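Local structure of nitrogenase molybdenum-iron protein beta chain (Clostridium pasteurianum, 4WES) at residues K21-G27 with P140-H146; L241-A245 with T345-F350. The protein forms, with the alpha chain, the molybdenum-iron component of nitrogenase, which reduces dinitrogen to ammonium, and carries the [8Fe-7S] cluster shared between the two chains. All coordinates share one frame; numbering follows the deposited sequence. Where two conformers were deposited one is given.

Overall arrangement
Contact 1 is buried and lies at the interface with the alpha chain. It joins the start of helix 24-33 to the loop ahead of helix 146-161, and it supplies two ligands of the Fe(8)-S(7) cluster. Contact 2 is only partly buried and no other chain touches it. It joins the starts of helices 243-257 and 348-360, which belong to two other parallel-sheet units of the chain. Metal ligation, side-chain and backbone hydrogen bonds and two waters hold contact 1. Contact 2 rests mainly on one tyrosine and one water. The centres are about 13 Å apart. The two meet where Ser145 OG probably hydrogen-bonds Thr345 OG1 (2.7 Å) and Gly144 packs on Pro346.

Contact 1: residues K21-G27 with P140-H146; sequences KTCQPVG and PSYVGSH. With CLF (Fe(8)-S(7) cluster), chain H.
Cys23 and Ser141 meet side by side over the Fe(8)-S(7) cluster and bind neighbouring irons. Cys23 SG lies 2.3 Å from FE7. Ser141 OG, in the conformer described, lies 2.0 Å from FE6, which Cys106 also binds. In both residues the ligand atom sits between the backbone N and the carbonyl carbon (chi1 55° for Cys23). Their carbons are pressed close, with Cys23 CB 3.4 Å from Ser141 CB. Pro25 CG packs against a cluster sulfide.

Behind these ligands the loop is tied by polar bonds. The extended side chain of Gln24 brings its amide to the type I turn Pro140-Val143, where NE2 donates to Val143 O at 3.0 Å. That oxygen lies in the amide plane, while NE2 stands above the carbonyl plane of Val143. Gln24 OE1 bonds Asn152. One water takes the N-H of Gln24 and lies near Ser141 O and Val143 O. A second accepts from Lys21 NZ, which also pairs with Asp109 of the alpha chain.

Further out, Thr22 N donates to His146 ND1 at 3.2 Å, nearly straight but tilted from the ring plane. His146 N returns a bond to Thr22 O at 2.9 Å. Asp320 holds the other ring nitrogen, NE2.

Added Ser141 ligation, with FE5 and FE6 about 3.5 Å from sulfide S1, is consistent with an oxidised P-cluster, as in related MoFe proteins; the second Ser141 conformer allows mixed states.

Contact 2: residues L241-A245 with T345-F350; sequences LGSYA and TPGMKF
Tyr244 reaches Phe350 because its CG lies anti to the carbonyl carbon (chi1 -77°), which sends the ring across to the start of helix 348-360. With CG anti to the backbone N (chi1 -171°) and an extended chain as far as CE, Lys349 lays its CD 3.2 Å from Ser243 OG. The hydroxyl of Tyr244 does most of the polar work. It accepts from Phe350 N at 3.0 Å, with an N-H...O angle of 148°. It donates to a water at 2.6 Å. That water in turn donates to Thr345 O at 2.8 Å and to Gly347 O at 2.7 Å, so Phe350 N is tied to the phenol directly, and Thr345 O and Gly347 O through the water.

Both segments lead into a helix that follows a strand of a parallel sheet, 237-241 and 337-343, as in the Rossmann-like units of this family. Asp322 receives the N-H groups of Tyr244 and Ala245 in the first turn of helix 243-257.

Pro346 O lies at the ring edge, in plane, 3.4 Å from Tyr244 CE2. Thr345 CG2 comes in obliquely, 4.0 Å from Tyr244 CD2. Lys349 CB lies obliquely by the other ortho carbon, CE1.

Contact 1: residues K21-G27 with P140-H146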
loop_
_atom_site.group_PDB
_atom_site.type_symbol
_atom_site.label_atom_id
_atom_site.label_comp_id
_atom_site.label_asym_id
_atom_site.label_seq_id
_atom_site.Cartn_x
_atom_site.Cartn_y
_atom_site.Cartn_z
ATOM N N LYS B 21 11.636 -19.023 11.212
ATOM C CA LYS B 21 12.549 -18.563 12.255
ATOM C C LYS B 21 13.926 -18.475 11.628
ATOM O O LYS B 21 14.175 -19.062 10.556
ATOM C CB LYS B 21 12.625 -19.556 13.434
ATOM C CG LYS B 21 13.086 -20.958 13.038
ATOM C CD LYS B 21 13.594 -21.794 14.191
ATOM C CE LYS B 21 13.996 -23.181 13.695
ATOM N NZ LYS B 21 14.585 -24.032 14.758
ATOM N N THR B 22 14.844 -17.793 12.322
ATOM C CA THR B 22 16.251 -17.992 12.073
ATOM C C THR B 22 16.953 -18.230 13.437
ATOM O O THR B 22 16.261 -18.471 14.417
ATOM C CB THR B 22 16.856 -16.857 11.228
ATOM O OG1 THR B 22 18.171 -17.267 10.864
ATOM C CG2 THR B 22 16.850 -15.507 11.904
ATOM N N CYS B 23 18.276 -18.275 13.447
ATOM C CA CYS B 23 18.981 -18.688 14.667
ATOM C C CYS B 23 19.215 -17.550 15.642
ATOM O O CYS B 23 19.166 -16.354 15.320
ATOM C CB CYS B 23 20.297 -19.395 14.334
ATOM S SG CYS B 23 21.455 -18.490 13.271
ATOM N N GLN B 24 19.550 -17.926 16.875
ATOM C CA GLN B 24 19.738 -16.972 17.978
ATOM C C GLN B 24 20.610 -15.745 17.679
ATOM O O GLN B 24 20.209 -14.646 18.098
ATOM C CB GLN B 24 20.358 -17.641 19.229
ATOM C CG GLN B 24 19.456 -18.632 19.920
ATOM C CD GLN B 24 19.728 -18.715 21.417
ATOM O OE1 GLN B 24 20.267 -17.780 22.030
ATOM N NE2 GLN B 24 19.279 -19.800 22.014
ATOM N N PRO B 25 21.805 -15.893 17.087
ATOM C CA PRO B 25 22.744 -14.767 17.185
ATOM C C PRO B 25 22.269 -13.439 16.624
ATOM O O PRO B 25 22.591 -12.403 17.212
ATOM C CB PRO B 25 24.000 -15.307 16.516
ATOM C CG PRO B 25 23.931 -16.816 16.789
ATOM C CD PRO B 25 22.478 -17.121 16.574
ATOM N N VAL B 26 21.549 -13.415 15.498
ATOM C CA VAL B 26 21.121 -12.106 14.996
ATOM C C VAL B 26 20.216 -11.394 16.014
ATOM O O VAL B 26 20.196 -10.157 16.047
ATOM C CB VAL B 26 20.456 -12.171 13.609
ATOM C CG1 VAL B 26 19.053 -12.771 13.641
ATOM C CG2 VAL B 26 20.447 -10.794 12.961
ATOM N N GLY B 27 19.447 -12.143 16.791
ATOM C CA GLY B 27 18.635 -11.506 17.823
ATOM C C GLY B 27 19.475 -10.833 18.884
ATOM O O GLY B 27 19.124 -9.769 19.372
ATOM N N PRO B 140 23.429 -20.418 21.743
ATOM C CA PRO B 140 23.480 -21.610 20.886
ATOM C C PRO B 140 22.370 -21.639 19.865
ATOM O O PRO B 140 21.198 -21.612 20.201
ATOM C CB PRO B 140 23.331 -22.756 21.871
ATOM C CG PRO B 140 22.570 -22.176 23.030
ATOM C CD PRO B 140 23.082 -20.747 23.130
ATOM N N SER B 141 22.749 -21.739 18.597
ATOM C CA SER B 141 21.765 -21.626 17.525
ATOM C C SER B 141 20.870 -22.850 17.371
ATOM O O SER B 141 19.827 -22.784 16.694
ATOM C CB SER B 141 22.449 -21.337 16.200
ATOM O OG SER B 141 23.570 -22.135 15.983
ATOM N N TYR B 142 21.275 -23.959 17.962
ATOM C CA TYR B 142 20.467 -25.156 18.006
ATOM C C TYR B 142 19.406 -25.117 19.107
ATOM O O TYR B 142 18.668 -26.074 19.251
ATOM C CB TYR B 142 21.377 -26.366 18.114
ATOM C CG TYR B 142 22.462 -26.271 19.149
ATOM C CD1 TYR B 142 23.753 -25.920 18.780
ATOM C CD2 TYR B 142 22.235 -26.539 20.493
ATOM C CE1 TYR B 142 24.766 -25.837 19.712
ATOM C CE2 TYR B 142 23.245 -26.485 21.433
ATOM C CZ TYR B 142 24.532 -26.150 21.033
ATOM O OH TYR B 142 25.560 -26.080 21.950
ATOM N N VAL B 143 19.314 -24.031 19.876
ATOM C CA VAL B 143 18.249 -23.825 20.828
ATOM C C VAL B 143 17.398 -22.649 20.376
ATOM O O VAL B 143 17.911 -21.557 20.075
ATOM C CB VAL B 143 18.806 -23.545 22.237
ATOM C CG1 VAL B 143 17.685 -23.210 23.209
ATOM C CG2 VAL B 143 19.657 -24.711 22.720
ATOM N N GLY B 144 16.097 -22.830 20.322
ATOM C CA GLY B 144 15.220 -21.677 20.118
ATOM C C GLY B 144 15.376 -21.055 18.761
ATOM O O GLY B 144 15.506 -21.764 17.756
ATOM N N SER B 145 15.317 -19.732 18.725
ATOM C CA SER B 145 15.375 -18.949 17.511
ATOM C C SER B 145 16.057 -17.625 17.810
ATOM O O SER B 145 16.536 -17.363 18.904
ATOM C CB SER B 145 13.983 -18.677 16.962
ATOM O OG SER B 145 13.313 -17.741 17.822
ATOM N N HIS B 146 16.059 -16.754 16.797
ATOM C CA HIS B 146 16.533 -15.387 16.965
ATOM C C HIS B 146 15.809 -14.675 18.105
ATOM O O HIS B 146 16.402 -13.785 18.754
ATOM C CB HIS B 146 16.372 -14.627 15.640
ATOM C CG HIS B 146 14.969 -14.537 15.171
ATOM N ND1 HIS B 146 14.287 -15.608 14.633
ATOM C CD2 HIS B 146 14.101 -13.499 15.204
ATOM C CE1 HIS B 146 13.057 -15.220 14.368
ATOM N NE2 HIS B 146 12.924 -13.944 14.689
HETATM FE FE1 CLF H . 29.255 -21.952 10.687
HETATM FE FE2 CLF H . 28.138 -19.724 10.524
HETATM FE FE3 CLF H . 29.145 -20.767 8.172
HETATM FE FE4 CLF H . 26.969 -21.804 9.414
HETATM S S1 CLF H . 27.165 -21.622 11.787
HETATM S S2A CLF H . 30.353 -20.010 10.002
HETATM S S4A CLF H . 27.123 -19.744 8.452
HETATM S S3A CLF H . 28.790 -23.020 8.667
HETATM FE FE5 CLF H . 23.849 -21.329 10.806
HETATM FE FE6 CLF H . 24.652 -21.811 14.300
HETATM FE FE7 CLF H . 23.400 -19.739 12.993
HETATM FE FE8 CLF H . 26.040 -19.661 12.477
HETATM S S2B CLF H . 22.986 -21.986 12.734
HETATM S S3B CLF H . 25.108 -19.557 14.549
HETATM S S4B CLF H . 24.353 -19.101 10.989
HETATM O O HOH W 1 16.956 -22.591 15.427
HETATM O O HOH W 2 18.423 -20.544 17.362
#

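Contact 2: residues L241-A245 with T345-F350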
loop_
_atom_site.group_PDB
_atom_site.type_symbol
_atom_site.label_atom_id
_atom_site.label_comp_id
_atom_site.label_asym_id
_atom_site.label_seq_id
_atom_site.Cartn_x
_atom_site.Cartn_y
_atom_site.Cartn_z
ATOM N N LEU B 241 7.451 -6.668 27.725
ATOM C CA LEU B 241 6.507 -6.702 26.626
ATOM C C LEU B 241 6.857 -7.866 25.727
ATOM O O LEU B 241 7.889 -7.836 25.034
ATOM C CB LEU B 241 6.534 -5.417 25.829
ATOM C CG LEU B 241 6.318 -4.112 26.596
ATOM C CD1 LEU B 241 6.172 -2.934 25.659
ATOM C CD2 LEU B 241 5.153 -4.138 27.560
ATOM N N GLY B 242 6.016 -8.890 25.732
ATOM C CA GLY B 242 6.272 -10.094 24.942
ATOM C C GLY B 242 7.093 -11.065 25.765
ATOM O O GLY B 242 8.289 -10.927 25.895
ATOM N N SER B 243 6.444 -12.105 26.289
ATOM C CA SER B 243 7.131 -12.999 27.210
ATOM C C SER B 243 8.337 -13.718 26.601
ATOM O O SER B 243 9.341 -13.912 27.289
ATOM C CB SER B 243 6.168 -13.995 27.832
ATOM O OG SER B 243 5.661 -14.886 26.849
ATOM N N TYR B 244 8.237 -14.122 25.338
ATOM C CA TYR B 244 9.347 -14.850 24.751
ATOM C C TYR B 244 10.614 -14.010 24.709
ATOM O O TYR B 244 11.712 -14.490 25.030
ATOM C CB TYR B 244 9.018 -15.348 23.351
ATOM C CG TYR B 244 8.130 -16.567 23.262
ATOM C CD1 TYR B 244 6.782 -16.491 23.541
ATOM C CD2 TYR B 244 8.642 -17.779 22.808
ATOM C CE1 TYR B 244 5.942 -17.587 23.387
ATOM C CE2 TYR B 244 7.818 -18.881 22.626
ATOM C CZ TYR B 244 6.476 -18.792 22.912
ATOM O OH TYR B 244 5.642 -19.873 22.713
ATOM N N ALA B 245 10.492 -12.769 24.236
ATOM C CA ALA B 245 11.648 -11.917 24.074
ATOM C C ALA B 245 12.123 -11.289 25.394
ATOM O O ALA B 245 13.316 -11.001 25.527
ATOM C CB ALA B 245 11.356 -10.800 23.075
ATOM N N THR B 345 9.365 -20.573 16.209
ATOM C CA THR B 345 10.028 -20.551 17.514
ATOM C C THR B 345 9.344 -21.574 18.428
ATOM O O THR B 345 8.134 -21.564 18.577
ATOM C CB THR B 345 9.944 -19.157 18.115
ATOM O OG1 THR B 345 10.712 -18.243 17.307
ATOM C CG2 THR B 345 10.519 -19.117 19.500
ATOM N N PRO B 346 10.137 -22.449 19.093
ATOM C CA PRO B 346 9.536 -23.447 19.962
ATOM C C PRO B 346 8.949 -22.833 21.225
ATOM O O PRO B 346 9.322 -21.726 21.632
ATOM C CB PRO B 346 10.698 -24.364 20.291
ATOM C CG PRO B 346 11.905 -23.561 20.089
ATOM C CD PRO B 346 11.583 -22.612 18.969
ATOM N N GLY B 347 8.027 -23.574 21.825
ATOM C CA GLY B 347 7.438 -23.202 23.108
ATOM C C GLY B 347 5.941 -23.429 23.122
ATOM O O GLY B 347 5.262 -23.197 22.130
ATOM N N MET B 348 5.418 -23.867 24.266
ATOM C CA MET B 348 3.994 -24.172 24.391
ATOM C C MET B 348 3.104 -22.951 24.569
ATOM O O MET B 348 1.916 -23.010 24.302
ATOM C CB MET B 348 3.749 -25.116 25.570
ATOM C CG MET B 348 4.556 -26.397 25.473
ATOM S SD MET B 348 4.047 -27.403 24.069
ATOM C CE MET B 348 5.065 -26.837 22.713
ATOM N N LYS B 349 3.688 -21.840 25.025
ATOM C CA LYS B 349 2.851 -20.672 25.314
ATOM C C LYS B 349 2.040 -20.224 24.116
ATOM O O LYS B 349 0.859 -19.930 24.226
ATOM C CB LYS B 349 3.674 -19.521 25.869
ATOM C CG LYS B 349 2.813 -18.398 26.384
ATOM C CD LYS B 349 3.594 -17.353 27.147
ATOM C CE LYS B 349 2.642 -16.360 27.810
ATOM N NZ LYS B 349 1.565 -15.892 26.885
ATOM N N PHE B 350 2.693 -20.180 22.955
ATOM C CA PHE B 350 2.029 -19.751 21.707
ATOM C C PHE B 350 0.797 -20.588 21.447
ATOM O O PHE B 350 -0.296 -20.068 21.153
ATOM C CB PHE B 350 3.040 -19.876 20.573
ATOM C CG PHE B 350 2.524 -19.519 19.213
ATOM C CD1 PHE B 350 1.988 -20.473 18.358
ATOM C CD2 PHE B 350 2.711 -18.252 18.700
ATOM C CE1 PHE B 350 1.626 -20.149 17.058
ATOM C CE2 PHE B 350 2.353 -17.939 17.432
ATOM C CZ PHE B 350 1.809 -18.877 16.593
HETATM O O HOH W 3 6.115 -21.184 20.463
#